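Local coordinates for protein beta-galactosidase (Trichoderma reesei, PDB 3OG2) that probably hydrolyses terminal non-reducing beta-D-galactose residues of beta-D-galactosides, as a glycosylated, TIM-barrel-containing member of glycoside hydrolase family 35, at residues A[668-673]-A[847-852]; A[781-786]-A[959-964]; A[831-836]-A[997-1002]; A[840-845]-A[851-856]. All blocks are in the same frame, centred on the assembly; numbering follows the deposited sequence. Where two conformers were deposited one is given.

Contact 1 (A[668-673]-A[847-852])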
loop_
_atom_site.group_PDB
_atom_site.type_symbol
_atom_site.label_atom_id
_atom_site.label_comp_id
_atom_site.label_asym_id
_atom_site.label_seq_id
_atom_site.Cartn_x
_atom_site.Cartn_y
_atom_site.Cartn_z
ATOM N N LEU A 668 -25.822 -21.901 -10.520
ATOM C CA LEU A 668 -25.704 -23.225 -9.911
ATOM C C LEU A 668 -26.526 -24.239 -10.704
ATOM O O LEU A 668 -27.405 -24.961 -10.188
ATOM C CB LEU A 668 -26.101 -23.122 -8.444
ATOM C CG LEU A 668 -25.635 -24.287 -7.566
ATOM C CD1 LEU A 668 -24.110 -24.380 -7.450
ATOM C CD2 LEU A 668 -26.307 -24.153 -6.173
ATOM N N PRO A 669 -26.256 -24.383 -12.007
ATOM C CA PRO A 669 -26.981 -25.381 -12.800
ATOM C C PRO A 669 -26.654 -26.812 -12.363
ATOM O O PRO A 669 -27.376 -27.736 -12.696
ATOM C CB PRO A 669 -26.436 -25.162 -14.202
ATOM C CG PRO A 669 -25.049 -24.602 -14.009
ATOM C CD PRO A 669 -25.239 -23.665 -12.840
ATOM N N GLU A 670 -25.571 -26.961 -11.583
ATOM C CA GLU A 670 -25.117 -28.267 -11.125
ATOM C C GLU A 670 -26.217 -29.007 -10.387
ATOM O O GLU A 670 -26.225 -30.247 -10.377
ATOM C CB GLU A 670 -23.970 -28.095 -10.110
ATOM C CG GLU A 670 -22.686 -27.599 -10.759
ATOM C CD GLU A 670 -22.531 -26.121 -10.942
ATOM O OE1 GLU A 670 -23.506 -25.354 -10.787
ATOM O OE2 GLU A 670 -21.398 -25.645 -11.248
ATOM N N ILE A 671 -27.124 -28.295 -9.698
ATOM C CA ILE A 671 -28.054 -28.989 -8.833
ATOM C C ILE A 671 -29.317 -29.391 -9.584
ATOM O O ILE A 671 -30.190 -30.050 -8.992
ATOM C CB ILE A 671 -28.445 -28.139 -7.586
ATOM C CG1 ILE A 671 -29.111 -26.825 -7.960
ATOM C CG2 ILE A 671 -27.248 -27.948 -6.670
ATOM C CD1 ILE A 671 -29.763 -26.106 -6.792
ATOM N N ARG A 672 -29.431 -29.054 -10.848
ATOM C CA ARG A 672 -30.594 -29.452 -11.626
ATOM C C ARG A 672 -30.457 -30.898 -12.100
ATOM O O ARG A 672 -29.375 -31.405 -12.327
ATOM C CB ARG A 672 -30.729 -28.529 -12.835
ATOM C CG ARG A 672 -30.762 -27.043 -12.534
ATOM C CD ARG A 672 -30.627 -26.322 -13.880
ATOM N NE ARG A 672 -31.347 -25.067 -13.940
ATOM C CZ ARG A 672 -30.781 -23.907 -14.251
ATOM N NH1 ARG A 672 -29.487 -23.757 -14.512
ATOM N NH2 ARG A 672 -31.530 -22.807 -14.277
ATOM N N SER A 673 -31.577 -31.623 -12.216
ATOM C CA SER A 673 -31.479 -33.059 -12.494
ATOM C C SER A 673 -30.864 -33.339 -13.867
ATOM O O SER A 673 -30.345 -34.406 -14.152
ATOM C CB SER A 673 -32.837 -33.755 -12.413
ATOM O OG SER A 673 -33.443 -33.810 -11.140
ATOM N N PHE A 847 -20.635 -19.369 -13.662
ATOM C CA PHE A 847 -20.539 -18.207 -14.594
ATOM C C PHE A 847 -19.081 -17.861 -14.905
ATOM O O PHE A 847 -18.767 -17.414 -16.036
ATOM C CB PHE A 847 -21.288 -16.973 -14.084
ATOM C CG PHE A 847 -20.584 -16.250 -12.929
ATOM C CD1 PHE A 847 -19.795 -15.154 -13.208
ATOM C CD2 PHE A 847 -20.705 -16.661 -11.617
ATOM C CE1 PHE A 847 -19.115 -14.431 -12.235
ATOM C CE2 PHE A 847 -20.047 -15.952 -10.600
ATOM C CZ PHE A 847 -19.242 -14.859 -10.915
ATOM N N GLU A 848 -18.171 -18.021 -13.920
ATOM C CA GLU A 848 -16.741 -17.737 -14.145
ATOM C C GLU A 848 -16.134 -18.747 -15.112
ATOM O O GLU A 848 -15.371 -18.384 -16.010
ATOM C CB GLU A 848 -15.994 -17.795 -12.783
ATOM C CG GLU A 848 -16.515 -16.781 -11.771
ATOM C CD GLU A 848 -15.774 -16.883 -10.444
ATOM O OE1 GLU A 848 -15.984 -17.879 -9.672
ATOM O OE2 GLU A 848 -14.989 -15.940 -10.167
ATOM N N ARG A 849 -16.494 -20.044 -14.895
ATOM C CA ARG A 849 -15.921 -21.068 -15.749
ATOM C C ARG A 849 -16.301 -20.813 -17.199
ATOM O O ARG A 849 -15.501 -21.088 -18.100
ATOM C CB ARG A 849 -16.429 -22.470 -15.354
ATOM C CG ARG A 849 -16.050 -22.810 -13.892
ATOM C CD ARG A 849 -16.328 -24.273 -13.602
ATOM N NE ARG A 849 -17.645 -24.802 -13.947
ATOM C CZ ARG A 849 -18.652 -25.074 -13.132
ATOM N NH1 ARG A 849 -18.619 -24.800 -11.829
ATOM N NH2 ARG A 849 -19.756 -25.620 -13.617
ATOM N N GLN A 850 -17.504 -20.306 -17.456
ATOM C CA GLN A 850 -17.950 -20.094 -18.831
ATOM C C GLN A 850 -17.379 -18.793 -19.400
ATOM O O GLN A 850 -17.483 -18.570 -20.606
ATOM C CB GLN A 850 -19.478 -19.959 -18.887
ATOM C CG GLN A 850 -20.200 -21.185 -18.276
ATOM C CD GLN A 850 -20.286 -22.228 -19.397
ATOM O OE1 GLN A 850 -20.900 -22.012 -20.455
ATOM N NE2 GLN A 850 -19.618 -23.323 -19.218
ATOM N N GLY A 851 -16.808 -17.928 -18.576
ATOM C CA GLY A 851 -16.362 -16.634 -19.098
ATOM C C GLY A 851 -17.489 -15.601 -19.122
ATOM O O GLY A 851 -17.314 -14.559 -19.767
ATOM N N PHE A 852 -18.624 -15.868 -18.464
ATOM C CA PHE A 852 -19.772 -14.954 -18.539
ATOM C C PHE A 852 -19.536 -13.663 -17.785
ATOM O O PHE A 852 -20.310 -12.728 -17.988
ATOM C CB PHE A 852 -21.056 -15.584 -18.015
ATOM C CG PHE A 852 -21.594 -16.715 -18.869
ATOM C CD1 PHE A 852 -21.138 -16.929 -20.166
ATOM C CD2 PHE A 852 -22.552 -17.568 -18.342
ATOM C CE1 PHE A 852 -21.676 -17.987 -20.928
ATOM C CE2 PHE A 852 -23.124 -18.576 -19.104
ATOM C CZ PHE A 852 -22.676 -18.786 -20.398
#

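Contact 2 (A[781-786]-A[959-964])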
loop_
_atom_site.group_PDB
_atom_site.type_symbol
_atom_site.label_atom_id
_atom_site.label_comp_id
_atom_site.label_asym_id
_atom_site.label_seq_id
_atom_site.Cartn_x
_atom_site.Cartn_y
_atom_site.Cartn_z
ATOM N N VAL A 781 -20.436 -26.472 -2.272
ATOM C CA VAL A 781 -19.753 -25.278 -2.717
ATOM C C VAL A 781 -18.925 -24.798 -1.531
ATOM O O VAL A 781 -19.466 -24.681 -0.424
ATOM C CB VAL A 781 -20.772 -24.196 -3.131
ATOM C CG1 VAL A 781 -20.020 -22.947 -3.657
ATOM C CG2 VAL A 781 -21.727 -24.741 -4.190
ATOM N N VAL A 782 -17.641 -24.549 -1.736
ATOM C CA VAL A 782 -16.756 -24.134 -0.659
ATOM C C VAL A 782 -16.025 -22.873 -1.141
ATOM O O VAL A 782 -15.234 -22.966 -2.078
ATOM C CB VAL A 782 -15.710 -25.214 -0.279
ATOM C CG1 VAL A 782 -14.852 -24.706 0.879
ATOM C CG2 VAL A 782 -16.418 -26.529 0.070
ATOM N N ASP A 783 -16.341 -21.731 -0.551
ATOM C CA ASP A 783 -15.586 -20.554 -0.975
ATOM C C ASP A 783 -14.166 -20.609 -0.423
ATOM O O ASP A 783 -13.934 -21.230 0.612
ATOM C CB ASP A 783 -16.158 -19.253 -0.403
ATOM C CG ASP A 783 -15.705 -18.076 -1.273
ATOM O OD1 ASP A 783 -15.405 -18.255 -2.490
ATOM O OD2 ASP A 783 -15.596 -16.942 -0.722
ATOM N N SER A 784 -13.229 -19.930 -1.048
ATOM C CA SER A 784 -11.909 -19.713 -0.488
ATOM C C SER A 784 -11.642 -18.223 -0.438
ATOM O O SER A 784 -11.856 -17.539 -1.463
ATOM C CB SER A 784 -10.802 -20.361 -1.336
ATOM O OG SER A 784 -9.528 -19.981 -0.758
ATOM N N THR A 785 -11.176 -17.743 0.709
ATOM C CA THR A 785 -10.817 -16.307 0.779
ATOM C C THR A 785 -9.324 -16.138 0.546
ATOM O O THR A 785 -8.770 -15.067 0.804
ATOM C CB THR A 785 -11.262 -15.724 2.130
ATOM O OG1 THR A 785 -10.758 -16.628 3.133
ATOM C CG2 THR A 785 -12.788 -15.649 2.180
ATOM N N GLY A 786 -8.664 -17.153 0.024
ATOM C CA GLY A 786 -7.231 -17.074 -0.361
ATOM C C GLY A 786 -6.447 -18.146 0.354
ATOM O O GLY A 786 -7.000 -18.867 1.214
ATOM N N ALA A 959 -22.281 -11.430 -8.806
ATOM C CA ALA A 959 -22.687 -12.782 -8.421
ATOM C C ALA A 959 -23.383 -12.656 -7.075
ATOM O O ALA A 959 -22.912 -11.928 -6.242
ATOM C CB ALA A 959 -21.495 -13.749 -8.344
ATOM N N LEU A 960 -24.469 -13.404 -6.932
ATOM C CA LEU A 960 -25.252 -13.396 -5.692
ATOM C C LEU A 960 -25.393 -14.835 -5.232
ATOM O O LEU A 960 -26.049 -15.625 -5.922
ATOM C CB LEU A 960 -26.626 -12.753 -5.976
ATOM C CG LEU A 960 -27.638 -12.835 -4.833
ATOM C CD1 LEU A 960 -27.103 -12.036 -3.662
ATOM C CD2 LEU A 960 -28.995 -12.347 -5.308
ATOM N N TRP A 961 -24.821 -15.145 -4.080
ATOM C CA TRP A 961 -24.888 -16.459 -3.471
ATOM C C TRP A 961 -25.748 -16.283 -2.217
ATOM O O TRP A 961 -25.262 -15.722 -1.218
ATOM C CB TRP A 961 -23.472 -16.986 -3.203
ATOM C CG TRP A 961 -23.351 -18.263 -2.425
ATOM C CD1 TRP A 961 -24.283 -19.153 -1.942
ATOM C CD2 TRP A 961 -22.098 -18.854 -2.002
ATOM N NE1 TRP A 961 -23.703 -20.207 -1.274
ATOM C CE2 TRP A 961 -22.351 -20.034 -1.300
ATOM C CE3 TRP A 961 -20.776 -18.422 -2.191
ATOM C CZ2 TRP A 961 -21.332 -20.838 -0.754
ATOM C CZ3 TRP A 961 -19.759 -19.195 -1.664
ATOM C CH2 TRP A 961 -20.042 -20.388 -0.955
ATOM N N ALA A 962 -26.972 -16.800 -2.315
ATOM C CA ALA A 962 -27.907 -16.757 -1.176
ATOM C C ALA A 962 -27.627 -17.994 -0.313
ATOM O O ALA A 962 -27.688 -19.134 -0.830
ATOM C CB ALA A 962 -29.316 -16.797 -1.678
ATOM N N LEU A 963 -27.303 -17.827 0.953
ATOM C CA LEU A 963 -26.846 -18.910 1.788
ATOM C C LEU A 963 -27.976 -19.648 2.489
ATOM O O LEU A 963 -27.726 -20.744 2.968
ATOM C CB LEU A 963 -25.915 -18.322 2.885
ATOM C CG LEU A 963 -24.584 -17.818 2.319
ATOM C CD1 LEU A 963 -23.966 -16.805 3.279
ATOM C CD2 LEU A 963 -23.659 -19.002 2.090
ATOM N N GLU A 964 -29.160 -19.037 2.619
ATOM C CA GLU A 964 -30.232 -19.625 3.350
ATOM C C GLU A 964 -31.406 -19.884 2.416
ATOM O O GLU A 964 -31.516 -19.367 1.309
ATOM C CB GLU A 964 -30.623 -18.714 4.525
ATOM C CG GLU A 964 -29.487 -18.731 5.564
ATOM C CD GLU A 964 -29.776 -17.960 6.823
ATOM O OE1 GLU A 964 -30.776 -17.204 6.899
ATOM O OE2 GLU A 964 -28.955 -18.109 7.772
#

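Contact 3 (A[831-836]-A[997-1002])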
loop_
_atom_site.group_PDB
_atom_site.type_symbol
_atom_site.label_atom_id
_atom_site.label_comp_id
_atom_site.label_asym_id
_atom_site.label_seq_id
_atom_site.Cartn_x
_atom_site.Cartn_y
_atom_site.Cartn_z
ATOM N N ASP A 831 -3.758 -24.499 -16.008
ATOM C CA ASP A 831 -3.923 -24.064 -17.426
ATOM C C ASP A 831 -5.065 -23.054 -17.448
ATOM O O ASP A 831 -6.105 -23.268 -18.104
ATOM C CB ASP A 831 -4.178 -25.276 -18.301
ATOM C CG ASP A 831 -2.974 -26.185 -18.292
ATOM O OD1 ASP A 831 -1.857 -25.738 -18.581
ATOM O OD2 ASP A 831 -3.128 -27.369 -17.967
ATOM N N TYR A 832 -4.895 -21.952 -16.709
ATOM C CA TYR A 832 -6.024 -21.023 -16.529
ATOM C C TYR A 832 -6.371 -20.329 -17.825
ATOM O O TYR A 832 -5.553 -20.146 -18.744
ATOM C CB TYR A 832 -5.685 -20.036 -15.398
ATOM C CG TYR A 832 -4.433 -19.216 -15.610
ATOM C CD1 TYR A 832 -3.183 -19.723 -15.211
ATOM C CD2 TYR A 832 -4.495 -17.949 -16.155
ATOM C CE1 TYR A 832 -2.022 -18.989 -15.378
ATOM C CE2 TYR A 832 -3.340 -17.183 -16.336
ATOM C CZ TYR A 832 -2.109 -17.719 -15.949
ATOM O OH TYR A 832 -0.968 -16.945 -16.119
ATOM N N ARG A 833 -7.622 -19.919 -17.977
ATOM C CA ARG A 833 -8.105 -19.477 -19.287
ATOM C C ARG A 833 -7.849 -18.023 -19.581
ATOM O O ARG A 833 -7.839 -17.645 -20.765
ATOM C CB ARG A 833 -9.605 -19.784 -19.393
ATOM C CG ARG A 833 -9.922 -21.265 -19.404
ATOM C CD ARG A 833 -9.276 -21.986 -20.595
ATOM N NE ARG A 833 -9.739 -23.372 -20.681
ATOM C CZ ARG A 833 -10.602 -23.829 -21.560
ATOM N NH1 ARG A 833 -11.121 -23.015 -22.470
ATOM N NH2 ARG A 833 -10.935 -25.126 -21.513
ATOM N N ASP A 834 -7.678 -17.163 -18.589
ATOM C CA ASP A 834 -7.533 -15.719 -18.865
ATOM C C ASP A 834 -6.102 -15.291 -18.663
ATOM O O ASP A 834 -5.695 -14.889 -17.548
ATOM C CB ASP A 834 -8.508 -14.955 -17.983
ATOM C CG ASP A 834 -8.625 -13.513 -18.431
ATOM O OD1 ASP A 834 -7.714 -12.967 -19.105
ATOM O OD2 ASP A 834 -9.665 -12.901 -18.092
ATOM N N VAL A 835 -5.289 -15.409 -19.730
ATOM C CA VAL A 835 -3.894 -15.027 -19.550
ATOM C C VAL A 835 -3.778 -13.549 -19.284
ATOM O O VAL A 835 -2.865 -13.129 -18.580
ATOM C CB VAL A 835 -3.099 -15.414 -20.795
ATOM C CG1 VAL A 835 -1.654 -14.888 -20.743
ATOM C CG2 VAL A 835 -3.151 -16.936 -20.950
ATOM N N PHE A 836 -4.676 -12.723 -19.811
ATOM C CA PHE A 836 -4.556 -11.285 -19.595
ATOM C C PHE A 836 -4.801 -10.911 -18.135
ATOM O O PHE A 836 -4.095 -10.040 -17.630
ATOM C CB PHE A 836 -5.581 -10.594 -20.497
ATOM C CG PHE A 836 -5.346 -9.089 -20.565
ATOM C CD1 PHE A 836 -5.895 -8.222 -19.618
ATOM C CD2 PHE A 836 -4.572 -8.542 -21.603
ATOM C CE1 PHE A 836 -5.711 -6.865 -19.658
ATOM C CE2 PHE A 836 -4.435 -7.153 -21.637
ATOM C CZ PHE A 836 -5.005 -6.284 -20.704
ATOM N N LYS A 997 -15.406 -14.741 -25.261
ATOM C CA LYS A 997 -15.333 -15.640 -26.398
ATOM C C LYS A 997 -15.718 -17.000 -25.846
ATOM O O LYS A 997 -15.260 -17.407 -24.790
ATOM C CB LYS A 997 -13.931 -15.724 -26.985
ATOM C CG LYS A 997 -13.550 -14.682 -28.015
ATOM C CD LYS A 997 -12.031 -14.618 -28.120
ATOM C CE LYS A 997 -11.452 -15.977 -28.497
ATOM N NZ LYS A 997 -10.917 -15.965 -29.899
ATOM N N LYS A 998 -16.556 -17.725 -26.561
ATOM C CA LYS A 998 -16.972 -19.037 -26.137
ATOM C C LYS A 998 -15.766 -19.928 -25.849
ATOM O O LYS A 998 -14.828 -20.041 -26.650
ATOM C CB LYS A 998 -17.824 -19.601 -27.268
ATOM C CG LYS A 998 -18.124 -21.051 -26.989
ATOM C CD LYS A 998 -19.357 -21.151 -26.128
ATOM C CE LYS A 998 -19.847 -22.597 -26.290
ATOM N NZ LYS A 998 -20.734 -22.930 -25.151
ATOM N N ARG A 999 -15.780 -20.534 -24.653
ATOM C CA ARG A 999 -14.620 -21.356 -24.258
ATOM C C ARG A 999 -14.792 -22.818 -24.648
ATOM O O ARG A 999 -15.787 -23.484 -24.282
ATOM C CB ARG A 999 -14.470 -21.311 -22.731
ATOM C CG ARG A 999 -14.080 -19.867 -22.301
ATOM C CD ARG A 999 -14.005 -19.796 -20.788
ATOM N NE ARG A 999 -13.357 -18.535 -20.411
ATOM C CZ ARG A 999 -12.963 -18.259 -19.169
ATOM N NH1 ARG A 999 -13.176 -19.127 -18.181
ATOM N NH2 ARG A 999 -12.356 -17.134 -18.928
ATOM N N HIS A 1000 -13.828 -23.343 -25.386
ATOM C CA HIS A 1000 -13.880 -24.761 -25.769
ATOM C C HIS A 1000 -13.563 -25.576 -24.520
ATOM O O HIS A 1000 -12.674 -25.245 -23.687
ATOM C CB HIS A 1000 -12.934 -25.023 -26.933
ATOM C CG HIS A 1000 -13.296 -24.289 -28.214
ATOM N ND1 HIS A 1000 -13.269 -24.863 -29.458
ATOM C CD2 HIS A 1000 -13.662 -23.002 -28.449
ATOM C CE1 HIS A 1000 -13.614 -23.978 -30.405
ATOM N NE2 HIS A 1000 -13.873 -22.820 -29.818
ATOM N N GLY A 1001 -14.280 -26.670 -24.360
ATOM C CA GLY A 1001 -14.010 -27.546 -23.221
ATOM C C GLY A 1001 -14.615 -27.051 -21.937
ATOM O O GLY A 1001 -14.329 -27.630 -20.892
ATOM N N ALA A 1002 -15.416 -25.986 -21.950
ATOM C CA ALA A 1002 -15.972 -25.525 -20.695
ATOM C C ALA A 1002 -17.010 -26.497 -20.160
ATOM O O ALA A 1002 -17.547 -27.365 -20.870
ATOM C CB ALA A 1002 -16.610 -24.163 -20.906
HETATM O O HOH W 1 -10.766 -15.777 -20.975
#

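Contact 4 (A[840-845]-A[851-856])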
loop_
_atom_site.group_PDB
_atom_site.type_symbol
_atom_site.label_atom_id
_atom_site.label_comp_id
_atom_site.label_asym_id
_atom_site.label_seq_id
_atom_site.Cartn_x
_atom_site.Cartn_y
_atom_site.Cartn_z
ATOM N N LEU A 840 -5.422 -15.848 -10.830
ATOM C CA LEU A 840 -6.250 -15.873 -9.611
ATOM C C LEU A 840 -7.600 -15.186 -9.831
ATOM O O LEU A 840 -8.507 -15.390 -9.017
ATOM C CB LEU A 840 -5.526 -15.188 -8.452
ATOM C CG LEU A 840 -4.118 -15.757 -8.169
ATOM C CD1 LEU A 840 -3.528 -15.071 -6.956
ATOM C CD2 LEU A 840 -4.187 -17.276 -7.949
ATOM N N ASN A 841 -7.765 -14.439 -10.930
ATOM C CA ASN A 841 -8.958 -13.609 -11.093
ATOM C C ASN A 841 -10.273 -14.357 -10.990
ATOM O O ASN A 841 -11.216 -13.853 -10.369
ATOM C CB ASN A 841 -8.819 -12.855 -12.454
ATOM C CG ASN A 841 -9.951 -11.845 -12.655
ATOM O OD1 ASN A 841 -10.065 -10.906 -11.849
ATOM N ND2 ASN A 841 -10.745 -12.032 -13.698
ATOM N N GLU A 842 -10.326 -15.539 -11.637
ATOM C CA GLU A 842 -11.534 -16.342 -11.631
ATOM C C GLU A 842 -11.527 -17.454 -10.605
ATOM O O GLU A 842 -10.506 -18.147 -10.494
ATOM C CB GLU A 842 -11.654 -17.225 -12.875
ATOM C CG GLU A 842 -11.685 -16.452 -14.097
ATOM C CD GLU A 842 -11.735 -17.252 -15.397
ATOM O OE1 GLU A 842 -11.895 -18.502 -15.574
ATOM O OE2 GLU A 842 -11.615 -16.439 -16.340
ATOM N N GLY A 843 -12.644 -17.658 -9.951
ATOM C CA GLY A 843 -12.841 -18.897 -9.196
ATOM C C GLY A 843 -13.610 -19.923 -10.022
ATOM O O GLY A 843 -13.647 -19.834 -11.277
ATOM N N GLY A 844 -14.239 -20.879 -9.313
ATOM C CA GLY A 844 -14.828 -22.043 -9.958
ATOM C C GLY A 844 -16.339 -21.931 -10.169
ATOM O O GLY A 844 -16.905 -22.964 -10.557
ATOM N N LEU A 845 -16.997 -20.810 -9.843
ATOM C CA LEU A 845 -18.431 -20.809 -10.039
ATOM C C LEU A 845 -18.777 -20.908 -11.544
ATOM O O LEU A 845 -18.007 -20.474 -12.391
ATOM C CB LEU A 845 -19.020 -19.499 -9.497
ATOM C CG LEU A 845 -19.046 -19.395 -7.957
ATOM C CD1 LEU A 845 -19.400 -17.988 -7.524
ATOM C CD2 LEU A 845 -19.990 -20.420 -7.337
ATOM N N GLY A 851 -16.808 -17.928 -18.576
ATOM C CA GLY A 851 -16.362 -16.634 -19.098
ATOM C C GLY A 851 -17.489 -15.601 -19.122
ATOM O O GLY A 851 -17.314 -14.559 -19.767
ATOM N N PHE A 852 -18.624 -15.868 -18.464
ATOM C CA PHE A 852 -19.772 -14.954 -18.539
ATOM C C PHE A 852 -19.536 -13.663 -17.785
ATOM O O PHE A 852 -20.310 -12.728 -17.988
ATOM C CB PHE A 852 -21.056 -15.584 -18.015
ATOM C CG PHE A 852 -21.594 -16.715 -18.869
ATOM C CD1 PHE A 852 -21.138 -16.929 -20.166
ATOM C CD2 PHE A 852 -22.552 -17.568 -18.342
ATOM C CE1 PHE A 852 -21.676 -17.987 -20.928
ATOM C CE2 PHE A 852 -23.124 -18.576 -19.104
ATOM C CZ PHE A 852 -22.676 -18.786 -20.398
ATOM N N HIS A 853 -18.499 -13.532 -16.975
ATOM C CA HIS A 853 -18.079 -12.295 -16.363
ATOM C C HIS A 853 -17.309 -11.379 -17.297
ATOM O O HIS A 853 -16.962 -10.251 -16.880
ATOM C CB HIS A 853 -17.192 -12.604 -15.134
ATOM C CG HIS A 853 -15.978 -13.390 -15.497
ATOM N ND1 HIS A 853 -14.665 -12.961 -15.462
ATOM C CD2 HIS A 853 -15.986 -14.680 -15.902
ATOM C CE1 HIS A 853 -13.902 -14.006 -15.856
ATOM N NE2 HIS A 853 -14.713 -15.023 -16.130
ATOM N N LEU A 854 -16.991 -11.820 -18.491
ATOM C CA LEU A 854 -16.172 -11.020 -19.379
ATOM C C LEU A 854 -16.989 -10.001 -20.157
ATOM O O LEU A 854 -18.210 -10.163 -20.257
ATOM C CB LEU A 854 -15.386 -11.932 -20.353
ATOM C CG LEU A 854 -14.424 -12.901 -19.649
ATOM C CD1 LEU A 854 -13.916 -13.924 -20.665
ATOM C CD2 LEU A 854 -13.297 -12.150 -19.003
ATOM N N PRO A 855 -16.355 -8.946 -20.659
ATOM C CA PRO A 855 -17.126 -7.922 -21.391
ATOM C C PRO A 855 -17.870 -8.533 -22.567
ATOM O O PRO A 855 -17.422 -9.476 -23.238
ATOM C CB PRO A 855 -16.055 -6.968 -21.884
ATOM C CG PRO A 855 -14.955 -7.115 -20.877
ATOM C CD PRO A 855 -14.950 -8.563 -20.450
ATOM N N SER A 856 -19.034 -7.957 -22.861
ATOM C CA SER A 856 -19.871 -8.398 -23.991
ATOM C C SER A 856 -20.252 -9.880 -23.900
ATOM O O SER A 856 -19.999 -10.723 -24.769
ATOM C CB SER A 856 -19.147 -8.146 -25.321
ATOM O OG SER A 856 -18.897 -6.788 -25.513
#

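Contact 1 (A[668-673]-A[847-852])
A buried salt bridge between Glu670 and Arg849 ties the 3-10 turn 669-671, just past strand 663-666, to the short helix 846-850. It is a worked example of how one ion pair can join elements far apart in sequence. The two side chains come at each other from opposite directions, and a single carboxylate oxygen receives both bonds. Arg849 approaches end-on: NH1 reaches Glu670 OE2 at 3.0 Å and NH2 reaches the same OE2 at 2.9 Å, with the oxygen lying in the guanidinium plane. The carboxylate stands nearly upright to that plane, 80° away; NH1 arrives nearly along the C-O axis of OE2, whereas NH2 comes in from above the carboxylate plane. A bend at chi2 (85°) swings the end of Glu670 toward the helix. The other partners of Arg849 add to the grip: NH2 also forms a salt bridge with the terminal carboxylate of Tyr1003, and NH1 bonds to Gly844 O. Flanked by two carboxylates, the guanidinium is likely to stay firmly charged. Leu714 of strand 713-720 packs against both side chains. One residue beyond Gln850 the helix closes in a Schellman motif, in which Gly851 adopts positive phi, Gly851 N bonds to Glu848 O at 3.0 Å and Phe852 N to Phe847 O at 2.9 Å.

Contact 2 (A[781-786]-A[959-964])
Val781 and Trp961 meet where strand 775-782 of one all-beta domain faces strand 953-962 of another. The backbones stay well apart, 10.2 Å between Val781 CA and Trp961 CA, and the indole spans the interval. The tight part is the six-membered ring. Val781 CG1, set anti to its own backbone nitrogen (chi1 -178°), lies over one face in a CH-pi contact, 4.1 Å from the ring centroid and 3.7 Å from Trp961 CH2. On the other side of the plane Leu963 CD2, from the tryptophan's own segment, stands 3.5 Å above it, toward the rim near NE1. At the ring edge Asp783 CB comes to 3.8 Å from Trp961 CZ3. Beyond that carbon the segments part; no hydrogen bond crosses, and the polar ends bond elsewhere: the Asp783 carboxylate to Thr712, Arg918 and Lys930, and Trp961 NE1 to Ser741 OG. Farther along, 781-786 diverges from its partner into an ST turn, in which Ser784 OG accepts from Gly786 N, and reaches the partly exposed Thr785. An indole reaching from a strand of one antiparallel sheet to a strand of another, without backbone pairing, thus joins the two all-beta domains through side chains alone.

Contact 3 (A[831-836]-A[997-1002])
Arg833 lies alongside Arg999, the two chains sliding past each other in opposite directions at the protein surface. Arg833 CB sits over the centre of the Arg999 guanidinium, 3.7 Å from Arg999 CZ, and CG comes to 4.1 Å from Arg999 NH1. A bend at chi2 (-61°) then carries the chain along the extended Arg999 stem, where Arg833 NH1 passes 3.8 Å from Arg999 CB. At the tip, NH1 and NH2 both grip the backbone oxygen of His1000 end-on. Arg833 NH2 is 2.8 Å from His1000 O and NH1 3.0 Å, with the oxygen in the guanidinium plane. That carbonyl belongs to a type II beta turn from Arg999 to Ala1002, with Gly1001 at its positive-phi corner. Arg999 NH2 binds a water at 2.9 Å, which reaches Arg833 O only weakly. The Arg999 guanidinium is held by Glu842, through a salt bridge, and by Arg849 O. A leucine in place of Arg999 would probably leave the Glu842 carboxylate without its mate and Arg833 CB without the flat surface beneath it. Arg833 thus bonds to a neutral carbonyl, whereas Arg999 has a carboxylate as counter-ion; they meet through a methylene over a guanidinium face, their charged ends kept apart.

Contact 4 (A[840-845]-A[851-856])
Two irregular segments flank helix 846-850, their backbones nearest at 8.9 Å between Glu842 CA and Gly851 CA: 840-845 leads to Leu845 at the N-cap, and 851-856 starts with a type I beta turn from Gly851 to Leu854, closed by Leu854 N to Gly851 O at 3.0 Å. Across the gap the side chains of Glu842 and His853 cross at about a right angle. Glu842 OE2 meets the rim of the imidazole in its plane, 3.4 Å from His853 CE1, with the carboxylate turned 82° to the ring; OE2 also forms a salt bridge with Arg999. His853 CG lies between backbone nitrogen and carbonyl carbon (chi1 59°), which points the ring at the other loop. An alanine at Glu842 would probably strip Arg999 of its carboxylate partner and open a gap at the histidine edge. Asn841 bonds to Gln927 N and Gly925 O, His853 leans against Tyr922 and Pro855 touches Trp955, so both loops, at either end of helix 846-850, lie against the sheet of strands 917-923 and 953-962.

Overall arrangement
The four contacts form one continuous cluster on the same side of the chain's centre, away from the annotated galactose-binding residues. Contacts 3 and 4 lie closest, their centres 9 Å apart, and share a salt bridge from Arg999 NH2 to Glu842 OE2 at 2.8 Å. Helix 846-850 connects contact 1 to both: Arg849 O probably accepts from Arg999 NH1 at 3.0 Å, and Glu848 OE2 from Gly843 N at 2.9 Å. Toward contact 2, centred 14 Å from contact 1, the link is apolar, with Phe847 CE2 3.5 Å from Ala959 CB. Contacts 2 and 3 do not touch. The polar network thus gives way to mainly apolar contact between the sheets at contact 2, where the Asp783 side chain lies about 13 Å from an N-acetylglucosamine of an attached glycan.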